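Local coordinates for acyl-CoA Binding Protein (Moniliophthora perniciosa, PDB 3FP5), which probably binds long-chain acyl-CoA esters, as an intracellular lipid carrier of fatty acid metabolism, at residues Q31-K36 against Y77-E82. Sequence-based numbering, arbitrary orientation.
Sequences QLYFYK and YQKYVE
Lys-79 and Tyr-80 of helix 73-91 meet Tyr-33 and Phe-34 of helix 28-42. The two helices pack side by side near the centre of the all-helical acyl-CoA-binding fold, and the backbones come closest at Phe-34 and Tyr-80, with CA atoms 5.9 Å apart.

Lys-79 receives Tyr-33. The Tyr-33 hydroxyl rests on the aliphatic part of the lysine, with OH 3.7 Å from Lys-79 CD. The ring turns its CE2 edge to the Lys-79 carbonyl oxygen, which lies in the ring plane, 3.6 Å from CE2. A water bridges the pair: it lies 2.8 Å from Tyr-33 OH and donates to Lys-79 O. The Tyr-33 ring also makes a cation-pi contact with Lys-83, one turn further on.

Tyr-80 carries the buried half. CG lies anti to the backbone N (chi1 -171°), which brings the ring across to helix 28-42. Phe-34 points its edge at the face of this ring, with centroids 4.8 Å apart and planes at 52°. Phe-8 and Val-12 of helix 5-17 also touch Tyr-80, and its hydroxyl hydrogen-bonds a MES molecule, probably from the crystallisation liquor. A serine here would probably leave the Phe-34 edge without its aromatic face and open a gap between helices 28-42 and 5-17. Phe-34 also directs CE1 at the Tyr-80 carbonyl oxygen, in the plane of its own ring. Its CD1 sits 3.5 Å above the centre of the Tyr-80 ring.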
loop_
_atom_site.group_PDB
_atom_site.type_symbol
_atom_site.label_atom_id
_atom_site.label_comp_id
_atom_site.label_asym_id
_atom_site.label_seq_id
_atom_site.Cartn_x
_atom_site.Cartn_y
_atom_site.Cartn_z
ATOM N N GLN A 31 0.062 6.680 2.632
ATOM C CA GLN A 31 -1.177 6.250 2.000
ATOM C C GLN A 31 -1.068 6.354 0.475
ATOM O O GLN A 31 -1.565 5.496 -0.251
ATOM C CB GLN A 31 -2.366 7.056 2.519
ATOM C CG GLN A 31 -2.738 6.731 3.964
ATOM C CD GLN A 31 -3.420 5.374 4.115
ATOM O OE1 GLN A 31 -3.561 4.618 3.149
ATOM N NE2 GLN A 31 -3.854 5.064 5.333
ATOM N N LEU A 32 -0.410 7.405 -0.004
ATOM C CA LEU A 32 -0.141 7.523 -1.435
ATOM C C LEU A 32 0.757 6.371 -1.902
ATOM O O LEU A 32 0.590 5.843 -2.998
ATOM C CB LEU A 32 0.508 8.869 -1.748
ATOM C CG LEU A 32 -0.489 10.028 -1.805
ATOM C CD1 LEU A 32 0.245 11.352 -1.880
ATOM C CD2 LEU A 32 -1.449 9.869 -2.982
ATOM N N TYR A 33 1.701 5.980 -1.052
ATOM C CA TYR A 33 2.612 4.886 -1.374
ATOM C C TYR A 33 1.833 3.574 -1.479
ATOM O O TYR A 33 2.001 2.795 -2.427
ATOM C CB TYR A 33 3.700 4.809 -0.301
ATOM C CG TYR A 33 4.843 3.870 -0.594
ATOM C CD1 TYR A 33 6.094 4.355 -0.990
ATOM C CD2 TYR A 33 4.685 2.495 -0.447
ATOM C CE1 TYR A 33 7.154 3.484 -1.229
ATOM C CE2 TYR A 33 5.730 1.625 -0.693
ATOM C CZ TYR A 33 6.961 2.121 -1.083
ATOM O OH TYR A 33 8.000 1.233 -1.317
ATOM N N PHE A 34 0.971 3.324 -0.498
ATOM C CA PHE A 34 0.093 2.162 -0.560
ATOM C C PHE A 34 -0.793 2.210 -1.803
ATOM O O PHE A 34 -0.995 1.192 -2.468
ATOM C CB PHE A 34 -0.800 2.081 0.682
ATOM C CG PHE A 34 -0.107 1.538 1.912
ATOM C CD1 PHE A 34 0.606 0.344 1.864
ATOM C CD2 PHE A 34 -0.216 2.203 3.127
ATOM C CE1 PHE A 34 1.226 -0.158 3.014
ATOM C CE2 PHE A 34 0.394 1.704 4.280
ATOM C CZ PHE A 34 1.116 0.525 4.216
ATOM N N TYR A 35 -1.329 3.390 -2.112
ATOM C CA TYR A 35 -2.233 3.530 -3.252
ATOM C C TYR A 35 -1.536 3.132 -4.545
ATOM O O TYR A 35 -2.063 2.329 -5.328
ATOM C CB TYR A 35 -2.758 4.967 -3.400
ATOM C CG TYR A 35 -3.671 5.114 -4.604
ATOM C CD1 TYR A 35 -4.993 4.700 -4.543
ATOM C CD2 TYR A 35 -3.195 5.611 -5.820
ATOM C CE1 TYR A 35 -5.831 4.808 -5.642
ATOM C CE2 TYR A 35 -4.025 5.724 -6.924
ATOM C CZ TYR A 35 -5.343 5.320 -6.830
ATOM O OH TYR A 35 -6.175 5.417 -7.919
ATOM N N LYS A 36 -0.351 3.694 -4.764
ATOM C CA LYS A 36 0.303 3.528 -6.053
ATOM C C LYS A 36 0.652 2.055 -6.277
ATOM O O LYS A 36 0.452 1.524 -7.372
ATOM C CB LYS A 36 1.523 4.458 -6.202
ATOM C CG LYS A 36 2.774 4.048 -5.432
ATOM C CD LYS A 36 3.770 5.205 -5.371
ATOM C CE LYS A 36 5.068 4.786 -4.696
ATOM N NZ LYS A 36 5.958 5.945 -4.401
ATOM N N TYR A 77 3.682 -6.062 -5.128
ATOM C CA TYR A 77 3.361 -6.874 -3.943
ATOM C C TYR A 77 4.386 -6.650 -2.845
ATOM O O TYR A 77 4.033 -6.416 -1.688
ATOM C CB TYR A 77 3.397 -8.371 -4.257
ATOM C CG TYR A 77 2.319 -8.900 -5.171
ATOM C CD1 TYR A 77 1.143 -8.193 -5.396
ATOM C CD2 TYR A 77 2.477 -10.137 -5.795
ATOM C CE1 TYR A 77 0.153 -8.700 -6.238
ATOM C CE2 TYR A 77 1.501 -10.647 -6.632
ATOM C CZ TYR A 77 0.344 -9.926 -6.855
ATOM O OH TYR A 77 -0.630 -10.444 -7.683
ATOM N N GLN A 78 5.656 -6.745 -3.220
ATOM C CA GLN A 78 6.750 -6.666 -2.261
ATOM C C GLN A 78 6.818 -5.296 -1.584
ATOM O O GLN A 78 6.901 -5.198 -0.358
ATOM C CB GLN A 78 8.072 -6.978 -2.954
ATOM C CG GLN A 78 9.249 -6.905 -2.009
ATOM C CD GLN A 78 10.572 -6.968 -2.733
ATOM O OE1 GLN A 78 10.639 -6.780 -3.950
ATOM N NE2 GLN A 78 11.638 -7.235 -1.987
ATOM N N LYS A 79 6.774 -4.239 -2.391
ATOM C CA LYS A 79 6.848 -2.880 -1.879
ATOM C C LYS A 79 5.680 -2.556 -0.944
ATOM O O LYS A 79 5.858 -1.893 0.078
ATOM C CB LYS A 79 6.888 -1.887 -3.045
ATOM C CG LYS A 79 8.182 -1.957 -3.848
ATOM C CD LYS A 79 9.376 -1.792 -2.926
ATOM C CE LYS A 79 10.684 -1.734 -3.705
ATOM N NZ LYS A 79 11.861 -1.692 -2.789
ATOM N N TYR A 80 4.488 -3.018 -1.306
ATOM C CA TYR A 80 3.288 -2.765 -0.512
ATOM C C TYR A 80 3.411 -3.464 0.850
ATOM O O TYR A 80 3.250 -2.841 1.915
ATOM C CB TYR A 80 2.045 -3.254 -1.273
ATOM C CG TYR A 80 0.730 -2.843 -0.648
ATOM C CD1 TYR A 80 -0.046 -1.816 -1.191
ATOM C CD2 TYR A 80 0.257 -3.487 0.492
ATOM C CE1 TYR A 80 -1.264 -1.446 -0.596
ATOM C CE2 TYR A 80 -0.948 -3.125 1.081
ATOM C CZ TYR A 80 -1.701 -2.108 0.541
ATOM O OH TYR A 80 -2.894 -1.773 1.157
ATOM N N VAL A 81 3.707 -4.761 0.813
ATOM C CA VAL A 81 3.853 -5.532 2.055
ATOM C C VAL A 81 4.956 -4.947 2.938
ATOM O O VAL A 81 4.770 -4.725 4.142
ATOM C CB VAL A 81 4.128 -7.026 1.769
ATOM C CG1 VAL A 81 4.543 -7.761 3.064
ATOM C CG2 VAL A 81 2.903 -7.671 1.122
ATOM N N GLU A 82 6.109 -4.682 2.339
ATOM C CA GLU A 82 7.224 -4.134 3.093
ATOM C C GLU A 82 6.928 -2.776 3.739
ATOM O O GLU A 82 7.367 -2.518 4.866
ATOM C CB GLU A 82 8.471 -4.070 2.213
ATOM C CG GLU A 82 9.085 -5.440 2.007
ATOM C CD GLU A 82 10.299 -5.391 1.110
ATOM O OE1 GLU A 82 10.578 -4.313 0.539
ATOM O OE2 GLU A 82 10.969 -6.436 0.983
HETATM O O HOH W 1 8.223 -0.559 0.801
#